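Local coordinates for alkaline serine protease AL20 (Nesterenkonia abyssinica, PDB 3CP7), which cleaves peptide bonds as a secreted, thermostable serine protease of the trypsin-like fold, probably active in alkaline conditions, at residues 9-14 / 59-64; 53-58 / 71-76. All blocks are in the same frame, centred on the assembly; numbering follows the deposited sequence.

In the fold
Both contacts belong to one closed antiparallel barrel and share strand 55-59, which has strand 9-16 along one side and strand 71-78 along the other. Interaction 1 lies where strand 55-59 runs out into a loop: a single backbone bond is followed by side-chain packing, with a lysine chain and a phenylalanine set against a tyrosine ring. Interaction 2 is regular hairpin pairing, with three backbone bonds and aliphatic groups against a phenylalanine ring. The first is mostly buried; the second is only partly so. They meet directly, Lys-11 and Phe-13 pairing with Ala-58 and Val-56, while Val-12 packs on Phe-55 inside the barrel.

Interaction 1 (9-14 / 59-64); sequences IGKVFF and PAYDYG
Ile-9 meets the 59-64 loop through its backbone: its O accepts a hydrogen bond from Ala-60 N at 2.9 Å. The isoleucine side chain leads away from the loop and packs on Pro-172 and Phe-174, a greasy place that suits a branched aliphatic residue. Gly-10 follows, paired with Pro-59 as an antiparallel, non-hydrogen-bonded pair whose CA atoms are only 4.0 Å apart. A CB on Gly-10 would point at the proline and lie 3.0 Å from Pro-59 CA, a clash, which is why glycine fits here. Proline is equally apt as its partner, since this kind of pair asks no N-H of it across the strands. The pair sits at the end of the seam where strands 9-16 and 55-59 meet, closing the antiparallel barrel of this trypsin-like fold, and beyond it the chain leaves the sheet. Lys-11 reaches after that loop with an extended chain, CG anti to the backbone N (chi1 -177°), and lays its CD over the middle of one face of the Tyr-61 ring, 3.6 Å from its centroid, in a CH-pi contact. Lys-11 CB touches Tyr-61 CB at 3.8 Å. The chain bends at its last torsion (chi4 76°), and NZ is hydrogen-bonded to Gly-138 O; its attraction to the ring is at most weak. Gly-64 N lies over the opposite face of the tyrosine, toward the rim. Tyrosine suits this place because its flat ring offers a face to Lys-11 CD and an apolar carbon to Phe-13, while its OH keeps a polar partner in Gln-139 OE1. The Phe-13 side chain crosses Tyr-61 at about a right angle, the ring planes inclined at 59°, and its CZ comes within 3.7 Å of Tyr-61 CE2, which lies at the edge of the phenylalanine ring.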
ATOM      1  N   ILE A   9      23.244  -2.791  -3.479  1.00  9.24           N
ATOM      2  CA  ILE A   9      22.673  -2.150  -4.676  1.00  8.94           C
ATOM      3  C   ILE A   9      22.532  -3.214  -5.767  1.00  9.33           C
ATOM      4  O   ILE A   9      23.429  -4.046  -5.941  1.00  9.07           O
ATOM      5  CB  ILE A   9      23.555  -0.995  -5.207  1.00  8.95           C
ATOM      6  CG1 ILE A   9      24.025  -0.084  -4.068  1.00  9.59           C
ATOM      7  CG2 ILE A   9      22.767  -0.196  -6.247  1.00  9.45           C
ATOM      8  CD1 ILE A   9      24.976   1.023  -4.507  1.00  8.82           C
ATOM      9  N   GLY A  10      21.437  -3.189  -6.516  1.00  8.79           N
ATOM     10  CA  GLY A  10      21.238  -4.208  -7.539  1.00  9.09           C
ATOM     11  C   GLY A  10      20.354  -3.751  -8.669  1.00  8.58           C
ATOM     12  O   GLY A  10      19.775  -2.657  -8.621  1.00  8.48           O
ATOM     13  N   LYS A  11      20.252  -4.614  -9.679  1.00  9.02           N
ATOM     14  CA  LYS A  11      19.483  -4.340 -10.887  1.00  9.19           C
ATOM     15  C   LYS A  11      18.108  -4.991 -10.735  1.00  9.34           C
ATOM     16  O   LYS A  11      17.988  -6.036 -10.078  1.00  9.86           O
ATOM     17  CB  LYS A  11      20.224  -4.887 -12.109  1.00  9.39           C
ATOM     18  CG  LYS A  11      19.565  -4.593 -13.450  1.00  8.50           C
ATOM     19  CD  LYS A  11      20.415  -5.141 -14.568  1.00  9.73           C
ATOM     20  CE  LYS A  11      19.789  -4.916 -15.928  1.00  9.91           C
ATOM     21  NZ  LYS A  11      19.916  -3.522 -16.422  1.00  9.74           N
ATOM     22  N   VAL A  12      17.083  -4.364 -11.317  1.00  8.76           N
ATOM     23  CA  VAL A  12      15.716  -4.879 -11.268  1.00  9.54           C
ATOM     24  C   VAL A  12      15.264  -5.219 -12.691  1.00  9.71           C
ATOM     25  O   VAL A  12      15.547  -4.464 -13.628  1.00  9.75           O
ATOM     26  CB  VAL A  12      14.760  -3.827 -10.649  1.00  9.34           C
ATOM     27  CG1 VAL A  12      13.315  -4.214 -10.856  1.00  9.61           C
ATOM     28  CG2 VAL A  12      15.032  -3.658  -9.160  1.00  9.31           C
ATOM     29  N   PHE A  13      14.595  -6.361 -12.839  1.00  9.87           N
ATOM     30  CA  PHE A  13      13.902  -6.719 -14.076  1.00 10.66           C
ATOM     31  C   PHE A  13      12.428  -6.857 -13.744  1.00 10.55           C
ATOM     32  O   PHE A  13      12.066  -7.361 -12.685  1.00 11.01           O
ATOM     33  CB  PHE A  13      14.410  -8.058 -14.627  1.00 10.79           C
ATOM     34  CG  PHE A  13      15.881  -8.085 -14.934  1.00 11.29           C
ATOM     35  CD1 PHE A  13      16.811  -8.318 -13.922  1.00 12.04           C
ATOM     36  CD2 PHE A  13      16.336  -7.899 -16.233  1.00 12.64           C
ATOM     37  CE1 PHE A  13      18.165  -8.349 -14.203  1.00 12.88           C
ATOM     38  CE2 PHE A  13      17.700  -7.932 -16.523  1.00 12.41           C
ATOM     39  CZ  PHE A  13      18.607  -8.170 -15.508  1.00 13.22           C
ATOM     40  N   PHE A  14      11.569  -6.403 -14.647  1.00 11.02           N
ATOM     41  CA  PHE A  14      10.130  -6.623 -14.479  1.00 11.52           C
ATOM     42  C   PHE A  14       9.416  -6.567 -15.820  1.00 12.68           C
ATOM     43  O   PHE A  14      10.000  -6.147 -16.817  1.00 12.39           O
ATOM     44  CB  PHE A  14       9.522  -5.628 -13.468  1.00 11.84           C
ATOM     45  CG  PHE A  14       9.482  -4.193 -13.943  1.00 11.77           C
ATOM     46  CD1 PHE A  14       8.333  -3.677 -14.533  1.00 12.52           C
ATOM     47  CD2 PHE A  14      10.575  -3.357 -13.769  1.00 12.12           C
ATOM     48  CE1 PHE A  14       8.284  -2.357 -14.962  1.00 12.78           C
ATOM     49  CE2 PHE A  14      10.529  -2.031 -14.196  1.00 12.68           C
ATOM     50  CZ  PHE A  14       9.382  -1.532 -14.788  1.00 12.69           C
ATOM     51  N   PRO A  59      21.212  -8.529  -6.740  1.00 10.52           N
ATOM     52  CA  PRO A  59      22.232  -7.795  -5.984  1.00 10.65           C
ATOM     53  C   PRO A  59      23.595  -7.856  -6.662  1.00 10.98           C
ATOM     54  O   PRO A  59      24.003  -8.919  -7.146  1.00 11.71           O
ATOM     55  CB  PRO A  59      22.296  -8.530  -4.635  1.00 10.99           C
ATOM     56  CG  PRO A  59      21.140  -9.444  -4.600  1.00 11.70           C
ATOM     57  CD  PRO A  59      20.598  -9.624  -5.973  1.00 10.61           C
ATOM     58  N   ALA A  60      24.294  -6.728  -6.701  1.00 11.03           N
ATOM     59  CA  ALA A  60      25.666  -6.677  -7.225  1.00 11.05           C
ATOM     60  C   ALA A  60      25.776  -7.147  -8.680  1.00 11.25           C
ATOM     61  O   ALA A  60      26.829  -7.639  -9.105  1.00 11.47           O
ATOM     62  CB  ALA A  60      26.633  -7.481  -6.314  1.00 11.40           C
ATOM     63  N   TYR A  61      24.702  -6.976  -9.445  1.00 11.17           N
ATOM     64  CA  TYR A  61      24.712  -7.281 -10.879  1.00 11.49           C
ATOM     65  C   TYR A  61      25.924  -6.630 -11.554  1.00 11.71           C
ATOM     66  O   TYR A  61      26.257  -5.473 -11.273  1.00 11.32           O
ATOM     67  CB  TYR A  61      23.422  -6.759 -11.514  1.00 11.54           C
ATOM     68  CG  TYR A  61      23.182  -7.231 -12.931  1.00 10.78           C
ATOM     69  CD1 TYR A  61      23.713  -6.537 -14.010  1.00 11.50           C
ATOM     70  CD2 TYR A  61      22.393  -8.347 -13.187  1.00 10.62           C
ATOM     71  CE1 TYR A  61      23.502  -6.967 -15.318  1.00 11.13           C
ATOM     72  CE2 TYR A  61      22.159  -8.781 -14.491  1.00 10.96           C
ATOM     73  CZ  TYR A  61      22.717  -8.074 -15.547  1.00 11.36           C
ATOM     74  OH  TYR A  61      22.486  -8.507 -16.839  1.00 13.67           O
ATOM     75  N   ASP A  62      26.588  -7.383 -12.434  1.00 12.69           N
ATOM     76  CA  ASP A  62      27.787  -6.917 -13.133  1.00 13.79           C
ATOM     77  C   ASP A  62      27.958  -7.767 -14.382  1.00 13.82           C
ATOM     78  O   ASP A  62      28.513  -8.867 -14.308  1.00 13.71           O
ATOM     79  CB  ASP A  62      29.016  -7.053 -12.222  1.00 14.14           C
ATOM     80  CG  ASP A  62      30.302  -6.563 -12.876  1.00 16.85           C
ATOM     81  OD1 ASP A  62      30.291  -6.181 -14.061  1.00 17.84           O
ATOM     82  OD2 ASP A  62      31.342  -6.562 -12.181  1.00 20.32           O
ATOM     83  N   TYR A  63      27.458  -7.277 -15.518  1.00 13.77           N
ATOM     84  CA  TYR A  63      27.398  -8.081 -16.756  1.00 14.03           C
ATOM     85  C   TYR A  63      26.799  -9.465 -16.483  1.00 14.24           C
ATOM     86  O   TYR A  63      27.323 -10.500 -16.931  1.00 15.15           O
ATOM     87  CB  TYR A  63      28.782  -8.163 -17.435  1.00 13.96           C
ATOM     88  CG  TYR A  63      29.171  -6.854 -18.086  1.00 13.88           C
ATOM     89  CD1 TYR A  63      29.779  -5.840 -17.351  1.00 14.14           C
ATOM     90  CD2 TYR A  63      28.902  -6.614 -19.437  1.00 13.42           C
ATOM     91  CE1 TYR A  63      30.123  -4.623 -17.934  1.00 15.51           C
ATOM     92  CE2 TYR A  63      29.242  -5.395 -20.035  1.00 14.23           C
ATOM     93  CZ  TYR A  63      29.845  -4.405 -19.279  1.00 14.47           C
ATOM     94  OH  TYR A  63      30.175  -3.204 -19.857  1.00 15.08           O
ATOM     95  N   GLY A  64      25.693  -9.469 -15.738  1.00 14.21           N
ATOM     96  CA  GLY A  64      25.022 -10.696 -15.331  1.00 13.77           C
ATOM     97  C   GLY A  64      24.880 -10.761 -13.823  1.00 13.71           C
ATOM     98  O   GLY A  64      25.476  -9.969 -13.091  1.00 13.13           O
TER

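Interaction 2 (53-58 / 71-76); sequences RNFVFA and WAAEEL
Phe-57 and Trp-71 face each other as an antiparallel hydrogen-bonded pair, each donating its N-H to the other's carbonyl: Phe-57 N to Trp-71 O and Trp-71 N to Phe-57 O, both 2.8 Å. A third bond, from Ala-73 N to Phe-55 O at 3.0 Å, carries the pairing on past Val-56 and Ala-72, the non-hydrogen-bonded pair between them, whose side chains share one face of the sheet. There Val-56 CA approaches Trp-71 O at 3.4 Å, a CA-H...O contact. Phe-57 O also lies at the edge of the indole, near its plane. On the inner side Phe-55, with CG anti to the backbone N (chi1 -176°), turns its ring so that Leu-76 and Ala-73 meet it from the same side. Leu-76 CD2 lies over the face, 4.2 Å from the ring centroid and 26° off the normal, a CH-pi contact, while Ala-73 CB rests against Phe-55 CD2 at 3.8 Å. An alanine at Phe-55 would remove the ring and would probably leave Leu-76 CD2 without the face it packs on, opening a gap beside Ala-73. A large apolar side chain suits this buried site, where Val-12 and Ala-95 also touch it. Just beyond, Glu-74 and Glu-75 form a classic beta bulge opposite Val-96, and Glu-75 makes a salt bridge to Arg-85 of the second subunit. The hairpin thus lies between strand 9-16, bonded to 55-59, and strand 93-97, bonded to 71-78, with Trp-71 resting on helix 105-109.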
ATOM      1  N   ARG A  53       4.806  -7.250 -13.143  1.00 13.88           N
ATOM      2  CA  ARG A  53       4.851  -8.695 -13.041  1.00 14.57           C
ATOM      3  C   ARG A  53       6.290  -9.164 -13.074  1.00 14.18           C
ATOM      4  O   ARG A  53       7.150  -8.519 -13.671  1.00 13.85           O
ATOM      5  CB  ARG A  53       4.052  -9.327 -14.179  1.00 15.14           C
ATOM      6  CG  ARG A  53       2.550  -9.121 -14.031  1.00 18.12           C
ATOM      7  CD  ARG A  53       1.772  -9.843 -15.118  1.00 22.39           C
ATOM      8  NE  ARG A  53       1.466  -8.976 -16.255  1.00 25.58           N
ATOM      9  CZ  ARG A  53       2.105  -8.986 -17.422  1.00 27.96           C
ATOM     10  NH1 ARG A  53       3.119  -9.819 -17.642  1.00 29.09           N
ATOM     11  NH2 ARG A  53       1.723  -8.153 -18.378  1.00 27.90           N
ATOM     12  N   ASN A  54       6.549 -10.277 -12.399  1.00 14.24           N
ATOM     13  CA  ASN A  54       7.870 -10.906 -12.394  1.00 14.73           C
ATOM     14  C   ASN A  54       9.010  -9.963 -12.023  1.00 13.64           C
ATOM     15  O   ASN A  54      10.082  -9.967 -12.641  1.00 13.95           O
ATOM     16  CB  ASN A  54       8.123 -11.611 -13.725  1.00 15.69           C
ATOM     17  CG  ASN A  54       7.111 -12.706 -13.988  1.00 18.05           C
ATOM     18  OD1 ASN A  54       6.621 -13.355 -13.060  1.00 21.08           O
ATOM     19  ND2 ASN A  54       6.778 -12.902 -15.247  1.00 21.35           N
ATOM     20  N   PHE A  55       8.758  -9.158 -10.993  1.00 12.52           N
ATOM     21  CA  PHE A  55       9.764  -8.272 -10.427  1.00 12.10           C
ATOM     22  C   PHE A  55      10.863  -9.112  -9.798  1.00 11.22           C
ATOM     23  O   PHE A  55      10.607  -9.920  -8.898  1.00 11.48           O
ATOM     24  CB  PHE A  55       9.114  -7.349  -9.392  1.00 11.45           C
ATOM     25  CG  PHE A  55      10.037  -6.302  -8.801  1.00 11.24           C
ATOM     26  CD1 PHE A  55       9.877  -4.963  -9.132  1.00 11.50           C
ATOM     27  CD2 PHE A  55      11.007  -6.650  -7.866  1.00 11.12           C
ATOM     28  CE1 PHE A  55      10.693  -3.980  -8.567  1.00 12.36           C
ATOM     29  CE2 PHE A  55      11.836  -5.683  -7.288  1.00 10.40           C
ATOM     30  CZ  PHE A  55      11.676  -4.340  -7.646  1.00 11.27           C
ATOM     31  N   VAL A  56      12.084  -8.898 -10.273  1.00 11.47           N
ATOM     32  CA  VAL A  56      13.244  -9.640  -9.794  1.00 11.43           C
ATOM     33  C   VAL A  56      14.387  -8.674  -9.478  1.00 10.72           C
ATOM     34  O   VAL A  56      14.612  -7.722 -10.216  1.00 11.15           O
ATOM     35  CB  VAL A  56      13.688 -10.684 -10.864  1.00 12.40           C
ATOM     36  CG1 VAL A  56      15.074 -11.194 -10.609  1.00 14.79           C
ATOM     37  CG2 VAL A  56      12.706 -11.844 -10.924  1.00 13.43           C
ATOM     38  N   PHE A  57      15.108  -8.959  -8.399  1.00  9.75           N
ATOM     39  CA  PHE A  57      16.202  -8.122  -7.928  1.00  9.98           C
ATOM     40  C   PHE A  57      17.501  -8.913  -7.971  1.00  9.59           C
ATOM     41  O   PHE A  57      17.553 -10.040  -7.482  1.00 10.54           O
ATOM     42  CB  PHE A  57      15.927  -7.667  -6.491  1.00  9.43           C
ATOM     43  CG  PHE A  57      17.045  -6.846  -5.872  1.00  9.17           C
ATOM     44  CD1 PHE A  57      17.770  -7.343  -4.787  1.00  9.36           C
ATOM     45  CD2 PHE A  57      17.347  -5.568  -6.355  1.00  9.05           C
ATOM     46  CE1 PHE A  57      18.780  -6.579  -4.206  1.00  9.32           C
ATOM     47  CE2 PHE A  57      18.352  -4.805  -5.773  1.00  9.55           C
ATOM     48  CZ  PHE A  57      19.082  -5.324  -4.707  1.00  8.66           C
ATOM     49  N   ALA A  58      18.531  -8.319  -8.568  1.00 10.12           N
ATOM     50  CA  ALA A  58      19.839  -8.962  -8.724  1.00 10.17           C
ATOM     51  C   ALA A  58      20.912  -8.155  -7.998  1.00  9.93           C
ATOM     52  O   ALA A  58      21.460  -7.202  -8.559  1.00  9.77           O
ATOM     53  CB  ALA A  58      20.186  -9.103 -10.205  1.00 10.27           C
ATOM     54  N   TRP A  71      16.469 -12.585  -7.095  1.00 12.29           N
ATOM     55  CA  TRP A  71      15.471 -12.714  -6.038  1.00 11.95           C
ATOM     56  C   TRP A  71      14.109 -12.201  -6.480  1.00 11.65           C
ATOM     57  O   TRP A  71      13.975 -11.030  -6.830  1.00 11.33           O
ATOM     58  CB  TRP A  71      15.949 -11.930  -4.801  1.00 11.75           C
ATOM     59  CG  TRP A  71      17.171 -12.539  -4.195  1.00 10.95           C
ATOM     60  CD1 TRP A  71      18.436 -12.543  -4.718  1.00 11.44           C
ATOM     61  CD2 TRP A  71      17.238 -13.287  -2.979  1.00 11.88           C
ATOM     62  NE1 TRP A  71      19.292 -13.243  -3.897  1.00 11.63           N
ATOM     63  CE2 TRP A  71      18.578 -13.702  -2.814  1.00 11.56           C
ATOM     64  CE3 TRP A  71      16.294 -13.633  -2.004  1.00 11.21           C
ATOM     65  CZ2 TRP A  71      18.994 -14.467  -1.713  1.00 12.22           C
ATOM     66  CZ3 TRP A  71      16.708 -14.382  -0.907  1.00 12.31           C
ATOM     67  CH2 TRP A  71      18.044 -14.791  -0.770  1.00 12.33           C
ATOM     68  N   ALA A  72      13.096 -13.065  -6.459  1.00 11.29           N
ATOM     69  CA  ALA A  72      11.752 -12.674  -6.876  1.00 11.62           C
ATOM     70  C   ALA A  72      11.020 -11.926  -5.770  1.00 11.60           C
ATOM     71  O   ALA A  72      11.161 -12.258  -4.593  1.00 12.03           O
ATOM     72  CB  ALA A  72      10.942 -13.901  -7.295  1.00 11.68           C
ATOM     73  N   ALA A  73      10.217 -10.931  -6.154  1.00 12.44           N
ATOM     74  CA  ALA A  73       9.358 -10.244  -5.196  1.00 12.55           C
ATOM     75  C   ALA A  73       8.168 -11.095  -4.766  1.00 13.32           C
ATOM     76  O   ALA A  73       7.583 -11.835  -5.574  1.00 14.13           O
ATOM     77  CB  ALA A  73       8.858  -8.932  -5.775  1.00 12.63           C
ATOM     78  N   GLU A  74       7.814 -10.983  -3.489  1.00 13.65           N
ATOM     79  CA  GLU A  74       6.579 -11.562  -2.967  1.00 14.53           C
ATOM     80  C   GLU A  74       5.511 -10.509  -2.718  1.00 14.32           C
ATOM     81  O   GLU A  74       4.339 -10.750  -2.986  1.00 15.29           O
ATOM     82  CB  GLU A  74       6.840 -12.351  -1.691  1.00 15.10           C
ATOM     83  CG  GLU A  74       7.655 -13.599  -1.936  1.00 17.71           C
ATOM     84  CD  GLU A  74       7.645 -14.565  -0.768  1.00 20.94           C
ATOM     85  OE1 GLU A  74       7.481 -14.125   0.394  1.00 22.81           O
ATOM     86  OE2 GLU A  74       7.813 -15.776  -1.023  1.00 23.55           O
ATOM     87  N   GLU A  75       5.918  -9.354  -2.189  1.00 13.04           N
ATOM     88  CA  GLU A  75       5.001  -8.228  -1.982  1.00 12.50           C
ATOM     89  C   GLU A  75       5.605  -6.956  -2.547  1.00 11.34           C
ATOM     90  O   GLU A  75       6.664  -6.510  -2.101  1.00 12.15           O
ATOM     91  CB  GLU A  75       4.687  -7.987  -0.502  1.00 12.63           C
ATOM     92  CG  GLU A  75       3.778  -9.024   0.149  1.00 14.28           C
ATOM     93  CD  GLU A  75       4.543 -10.139   0.820  1.00 16.62           C
ATOM     94  OE1 GLU A  75       5.778 -10.027   0.982  1.00 16.20           O
ATOM     95  OE2 GLU A  75       3.896 -11.144   1.189  1.00 19.00           O
ATOM     96  N   LEU A  76       4.922  -6.378  -3.527  1.00 10.64           N
ATOM     97  CA  LEU A  76       5.242  -5.045  -4.016  1.00 10.75           C
ATOM     98  C   LEU A  76       4.437  -4.052  -3.196  1.00 10.40           C
ATOM     99  O   LEU A  76       3.208  -4.197  -3.066  1.00 10.23           O
ATOM    100  CB  LEU A  76       4.906  -4.938  -5.501  1.00 10.84           C
ATOM    101  CG  LEU A  76       5.574  -6.017  -6.366  1.00 11.29           C
ATOM    102  CD1 LEU A  76       5.029  -6.005  -7.786  1.00 12.44           C
ATOM    103  CD2 LEU A  76       7.087  -5.848  -6.357  1.00 11.72           C
TER